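Local coordinates for protein 3-oxosteroid 1-dehydrogenase (Sterolibacterium denitrificans, PDB 7P18) that probably catalyses the FAD-dependent 1,2-dehydrogenation of 3-oxosteroids to 3-oxo-Delta(1)-steroids, passing the electrons on to an acceptor, at residues Gln278-Glu281 and Pro287-Ala290; Trp319-Pro324 and Ile524-Ala529. All coordinates share one frame; numbering follows the deposited sequence.

Contact 1. Residues Gln278-Glu281 and Pro287-Ala290; sequences QMRE and PTNA
Arg-280 and Thr-288 are brought together by one bend and one rotation. Arg-280 leaves the helix with its chain extended through CG and then folds at the CD-CG bond (chi3 69°), which turns the guanidinium along the loop. Thr-288, with chi1 at -165°, sets its hydroxyl opposite the backbone N, facing the arginine. NE of Arg-280 then gives a hydrogen bond to OG1 of Thr-288 at 2.8 Å, with an N-H...O angle of 154°; the oxygen lies at the edge of the guanidinium, in its plane. A second, weak bond reaches the same oxygen from NH2 of Arg-280 at 3.3 Å, so that two N-H groups converge on one hydroxyl.

The carbonyl O of Asn-289 sits over the centre of one guanidinium face, 3.6 Å above the plane, and its partial negative charge probably favours the cation. The short helix 277-283 follows strand 265-268 of the five-stranded parallel Rossmann-type sheet, and residues 287-290 belong to the loop that turns back over it. The remaining end of Arg-280 is held beyond this pair: NH1 makes a salt bridge to Asp-495 and a hydrogen bond to the carbonyl O of Glu-274. An arginine suits the place because its N-H groups can reach at once the loop after the helix, the chain before it and strand 486-502.

Threonine adds a methyl to its hydroxyl. CG2 of Thr-288 rests 3.8 Å from CB of Arg-280 and also meets CG of Glu-281, whose carboxylate is bonded to Gln-277 within the helix. Gln-277 also bonds O of Thr-288 and N of Ala-290, tying down the loop backbone. Farther along, CB of Ala-290 packs against CD of Arg-280 at 3.9 Å, a small group beside a long aliphatic chain.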
# COMPACT_ATOMS: atom_id res chain seq x y z
N GLN A 278 -7.51 -20.16 -1.23
CA GLN A 278 -6.77 -21.45 -1.16
C GLN A 278 -5.27 -21.17 -0.91
O GLN A 278 -4.63 -21.81 -0.07
CB GLN A 278 -6.99 -22.23 -2.46
CG GLN A 278 -6.14 -23.49 -2.58
CD GLN A 278 -4.74 -23.26 -3.13
OE1 GLN A 278 -4.53 -22.63 -4.17
NE2 GLN A 278 -3.75 -23.83 -2.44
N MET A 279 -4.71 -20.20 -1.64
CA MET A 279 -3.27 -19.85 -1.50
C MET A 279 -3.03 -19.21 -0.13
O MET A 279 -2.03 -19.57 0.52
CB MET A 279 -2.85 -18.95 -2.66
CG MET A 279 -2.73 -19.72 -3.97
SD MET A 279 -2.04 -18.76 -5.33
CE MET A 279 -0.32 -18.77 -4.88
N ARG A 280 -3.96 -18.37 0.37
CA ARG A 280 -3.86 -17.82 1.75
C ARG A 280 -3.78 -18.98 2.71
O ARG A 280 -2.91 -19.00 3.59
CB ARG A 280 -5.04 -16.90 2.10
CG ARG A 280 -5.18 -15.66 1.23
CD ARG A 280 -6.33 -14.78 1.77
NE ARG A 280 -6.02 -14.17 3.04
CZ ARG A 280 -5.72 -12.88 3.20
NH1 ARG A 280 -5.71 -12.06 2.17
NH2 ARG A 280 -5.41 -12.41 4.40
N GLU A 281 -4.70 -19.94 2.61
CA GLU A 281 -4.66 -21.06 3.58
C GLU A 281 -3.40 -21.92 3.40
O GLU A 281 -2.91 -22.47 4.42
CB GLU A 281 -5.94 -21.89 3.46
CG GLU A 281 -7.06 -21.12 4.09
CD GLU A 281 -8.43 -21.70 3.95
OE1 GLU A 281 -8.50 -22.86 3.54
OE2 GLU A 281 -9.41 -20.96 4.29
N PRO A 287 -5.94 -17.47 11.71
CA PRO A 287 -6.99 -17.45 10.69
C PRO A 287 -6.68 -16.45 9.58
O PRO A 287 -6.05 -15.45 9.85
CB PRO A 287 -8.23 -16.94 11.44
CG PRO A 287 -7.66 -16.19 12.62
CD PRO A 287 -6.37 -16.87 12.98
N THR A 288 -7.18 -16.71 8.39
CA THR A 288 -6.91 -15.91 7.18
C THR A 288 -8.19 -15.81 6.39
O THR A 288 -8.91 -16.80 6.30
CB THR A 288 -5.73 -16.47 6.38
OG1 THR A 288 -5.26 -15.50 5.43
CG2 THR A 288 -6.06 -17.75 5.65
N ASN A 289 -8.48 -14.64 5.86
CA ASN A 289 -9.69 -14.41 5.06
C ASN A 289 -9.42 -13.32 4.04
O ASN A 289 -9.07 -12.19 4.45
CB ASN A 289 -10.86 -14.10 5.98
CG ASN A 289 -12.17 -14.30 5.27
OD1 ASN A 289 -12.32 -13.93 4.13
ND2 ASN A 289 -13.14 -14.89 5.96
N ALA A 290 -9.60 -13.66 2.76
CA ALA A 290 -9.46 -12.71 1.65
C ALA A 290 -10.40 -11.51 1.86
O ALA A 290 -10.04 -10.42 1.43
CB ALA A 290 -9.71 -13.40 0.33

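Contact 2. Residues Trp319-Pro324 and Ile524-Ala529; sequences WAWWVP and IGNNSA. With FAD (flavin-adenine dinucleotide), chain C.
The edge of the Trp-321 indole meets OD1 of Asn-526, which lies near the ring plane in front of NE1, and the ring and amide planes are turned 36° apart. FAD O3' lies oblique to the ring. The bond from NE1 of Trp-321 to OD1 of Asn-526 is weak, 3.0 Å long with an N-H...O angle of 143°. Tryptophan suits its place by offering a single N-H at the edge of a large apolar ring, which packs on Ile-496 and meets Tyr-536 of the steroid pocket steeply.

ND2 of Asn-526 gives a hydrogen bond to O3' of the FAD ribityl chain at 3.0 Å, and the backbone N of Asn-526 gives one to FAD O2P at 2.8 Å. Chi1 of -64° sets CG of Asn-526 beside its own backbone N, and amide and N-H both face FAD. An amide fits because its oxygen accepts from the indole as its nitrogen donates to FAD. Loop 524-529 follows strand 521-523 at the edge of the parallel Rossmann-type sheet, whereas Trp-321 comes from strand 320-326 of the antiparallel sheet. Replacing Asn-526 with a leucine would probably leave both the indole N-H and O3' without their mate.

Gly-525 has a positive phi, and a CB there would clash with O2P. Its carbonyl O accepts from both N and OG of Ser-528, fastening the turn that presents the N-H of Asn-526 to the phosphate.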
# COMPACT_ATOMS: atom_id res chain seq x y z
N TRP A 319 4.23 -14.26 4.73
CA TRP A 319 4.06 -12.83 5.11
C TRP A 319 3.10 -12.11 4.16
O TRP A 319 3.15 -12.31 2.93
CB TRP A 319 5.43 -12.12 5.17
CG TRP A 319 6.09 -12.33 6.50
CD1 TRP A 319 6.65 -13.47 6.95
CD2 TRP A 319 6.10 -11.43 7.61
NE1 TRP A 319 7.07 -13.34 8.23
CE2 TRP A 319 6.77 -12.09 8.66
CE3 TRP A 319 5.69 -10.11 7.81
CZ2 TRP A 319 6.99 -11.50 9.90
CZ3 TRP A 319 5.93 -9.52 9.03
CH2 TRP A 319 6.57 -10.20 10.05
N ALA A 320 2.28 -11.22 4.71
CA ALA A 320 1.47 -10.27 3.93
C ALA A 320 1.85 -8.86 4.38
O ALA A 320 2.40 -8.69 5.50
CB ALA A 320 -0.01 -10.54 4.07
N TRP A 321 1.50 -7.90 3.56
CA TRP A 321 1.59 -6.48 3.93
C TRP A 321 0.37 -6.18 4.82
O TRP A 321 -0.61 -5.63 4.32
CB TRP A 321 1.66 -5.60 2.70
CG TRP A 321 2.81 -5.81 1.74
CD1 TRP A 321 2.73 -6.28 0.47
CD2 TRP A 321 4.16 -5.35 1.88
NE1 TRP A 321 3.94 -6.19 -0.17
CE2 TRP A 321 4.85 -5.67 0.70
CE3 TRP A 321 4.88 -4.79 2.93
CZ2 TRP A 321 6.19 -5.33 0.50
CZ3 TRP A 321 6.20 -4.47 2.75
CH2 TRP A 321 6.85 -4.74 1.55
N TRP A 322 0.44 -6.56 6.09
CA TRP A 322 -0.74 -6.47 7.01
C TRP A 322 -1.18 -5.00 7.11
O TRP A 322 -0.33 -4.06 7.06
CB TRP A 322 -0.47 -7.04 8.40
CG TRP A 322 0.15 -8.40 8.42
CD1 TRP A 322 1.39 -8.72 8.89
CD2 TRP A 322 -0.46 -9.63 7.98
NE1 TRP A 322 1.58 -10.08 8.76
CE2 TRP A 322 0.50 -10.65 8.16
CE3 TRP A 322 -1.69 -9.96 7.41
CZ2 TRP A 322 0.23 -11.98 7.85
CZ3 TRP A 322 -1.92 -11.28 7.03
CH2 TRP A 322 -0.98 -12.28 7.28
N VAL A 323 -2.49 -4.80 7.25
CA VAL A 323 -3.07 -3.52 7.76
C VAL A 323 -4.29 -3.89 8.59
O VAL A 323 -5.10 -4.71 8.15
CB VAL A 323 -3.37 -2.53 6.63
CG1 VAL A 323 -4.47 -2.95 5.67
CG2 VAL A 323 -3.64 -1.12 7.14
N PRO A 324 -4.54 -3.25 9.76
CA PRO A 324 -5.83 -3.38 10.43
C PRO A 324 -6.89 -2.85 9.47
O PRO A 324 -6.69 -1.81 8.89
CB PRO A 324 -5.71 -2.53 11.71
CG PRO A 324 -4.55 -1.60 11.45
CD PRO A 324 -3.63 -2.37 10.50
N ILE A 524 8.47 -8.44 -10.55
CA ILE A 524 8.56 -7.19 -9.77
C ILE A 524 7.30 -7.04 -8.91
O ILE A 524 6.28 -7.68 -9.19
CB ILE A 524 8.76 -6.00 -10.72
CG1 ILE A 524 7.52 -5.76 -11.58
CG2 ILE A 524 10.01 -6.16 -11.58
CD1 ILE A 524 7.58 -4.54 -12.41
N GLY A 525 7.35 -6.16 -7.93
CA GLY A 525 6.19 -5.85 -7.08
C GLY A 525 5.77 -7.03 -6.24
O GLY A 525 6.63 -7.86 -5.87
N ASN A 526 4.50 -7.09 -5.86
CA ASN A 526 4.07 -8.12 -4.86
C ASN A 526 4.01 -9.51 -5.51
O ASN A 526 3.84 -10.51 -4.77
CB ASN A 526 2.73 -7.77 -4.22
CG ASN A 526 2.73 -6.51 -3.40
OD1 ASN A 526 3.80 -5.91 -3.16
ND2 ASN A 526 1.54 -6.12 -2.95
N ASN A 527 4.17 -9.60 -6.82
CA ASN A 527 4.40 -10.87 -7.55
C ASN A 527 5.72 -11.50 -7.11
O ASN A 527 5.85 -12.73 -7.21
CB ASN A 527 4.37 -10.58 -9.05
CG ASN A 527 4.02 -11.73 -9.96
OD1 ASN A 527 3.54 -11.46 -11.05
ND2 ASN A 527 4.28 -12.95 -9.56
N SER A 528 6.66 -10.70 -6.59
CA SER A 528 8.03 -11.11 -6.20
C SER A 528 8.14 -11.13 -4.68
O SER A 528 7.43 -10.39 -3.99
CB SER A 528 9.08 -10.19 -6.85
OG SER A 528 9.14 -8.93 -6.20
N ALA A 529 9.04 -11.94 -4.16
CA ALA A 529 9.46 -11.87 -2.75
C ALA A 529 10.08 -10.50 -2.46
O ALA A 529 10.98 -10.06 -3.21
CB ALA A 529 10.42 -12.97 -2.44
PA FAD C . -1.04 -4.15 -8.39
O1A FAD C . -0.86 -2.68 -8.23
O2A FAD C . -2.26 -4.67 -7.67
O5B FAD C . -1.13 -4.45 -9.94
C5B FAD C . -1.28 -5.83 -10.37
C4B FAD C . -2.14 -5.84 -11.59
O4B FAD C . -2.03 -7.14 -12.24
C3B FAD C . -3.65 -5.61 -11.35
O3B FAD C . -4.16 -4.60 -12.21
C2B FAD C . -4.27 -6.99 -11.62
O2B FAD C . -5.64 -6.92 -11.98
C1B FAD C . -3.30 -7.56 -12.65
N9A FAD C . -3.32 -9.02 -12.77
C8A FAD C . -3.55 -9.96 -11.80
N7A FAD C . -3.60 -11.20 -12.29
C5A FAD C . -3.34 -11.04 -13.64
C6A FAD C . -3.25 -11.97 -14.71
N6A FAD C . -3.47 -13.28 -14.59
N1A FAD C . -2.99 -11.47 -15.94
C2A FAD C . -2.82 -10.16 -16.07
N3A FAD C . -2.95 -9.18 -15.16
C4A FAD C . -3.19 -9.71 -13.95
N1 FAD C . 2.25 0.89 -0.93
C2 FAD C . 3.21 1.85 -0.99
O2 FAD C . 4.41 1.54 -1.14
N3 FAD C . 2.91 3.15 -0.92
C4 FAD C . 1.67 3.60 -0.50
O4 FAD C . 1.44 4.80 -0.57
C4X FAD C . 0.63 2.64 -0.39
N5 FAD C . -0.58 3.03 -0.04
C5X FAD C . -1.58 2.08 -0.02
C6 FAD C . -2.90 2.49 0.27
C7 FAD C . -3.97 1.60 0.17
C7M FAD C . -5.38 2.07 0.44
C8 FAD C . -3.73 0.29 -0.28
C8M FAD C . -4.88 -0.69 -0.42
C9 FAD C . -2.43 -0.14 -0.47
C9A FAD C . -1.34 0.74 -0.40
N10 FAD C . -0.01 0.34 -0.62
C10 FAD C . 1.02 1.28 -0.65
C1' FAD C . 0.29 -1.02 -1.08
C2' FAD C . 0.42 -1.03 -2.62
O2' FAD C . -0.73 -0.48 -3.27
C3' FAD C . 0.68 -2.44 -3.19
O3' FAD C . 1.58 -3.18 -2.36
C4' FAD C . 1.17 -2.35 -4.62
O4' FAD C . 0.24 -1.58 -5.36
C5' FAD C . 1.38 -3.70 -5.28
O5' FAD C . 1.74 -3.42 -6.65
P FAD C . 1.79 -4.60 -7.72
O1P FAD C . 2.16 -3.89 -8.95
O2P FAD C . 2.50 -5.78 -7.24
O3P FAD C . 0.21 -5.02 -7.85

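Contact 1 is a surface contact, although its arginine is buried, and contact 2 a buried one near the centre of the molecule; their centres lie 14 Å apart and their nearest atoms about 5 Å, without touching. Contact 1 is local, joining a helix to the loop just after it, whereas contact 2 brings together segments 200 residues apart. Both are tied to strand 486-502: Arg-280 through Asp-495, strand 320-326 through backbone pairing. The chemistry follows the place. In 278-281/287-290 a charged guanidinium and a hydroxyl are accompanied by methyl contacts, the Arg-280 side chain lying about 12 Å from FAD; in 319-324/524-529 neutral indole and amide groups meet beside the cofactor, which takes part directly.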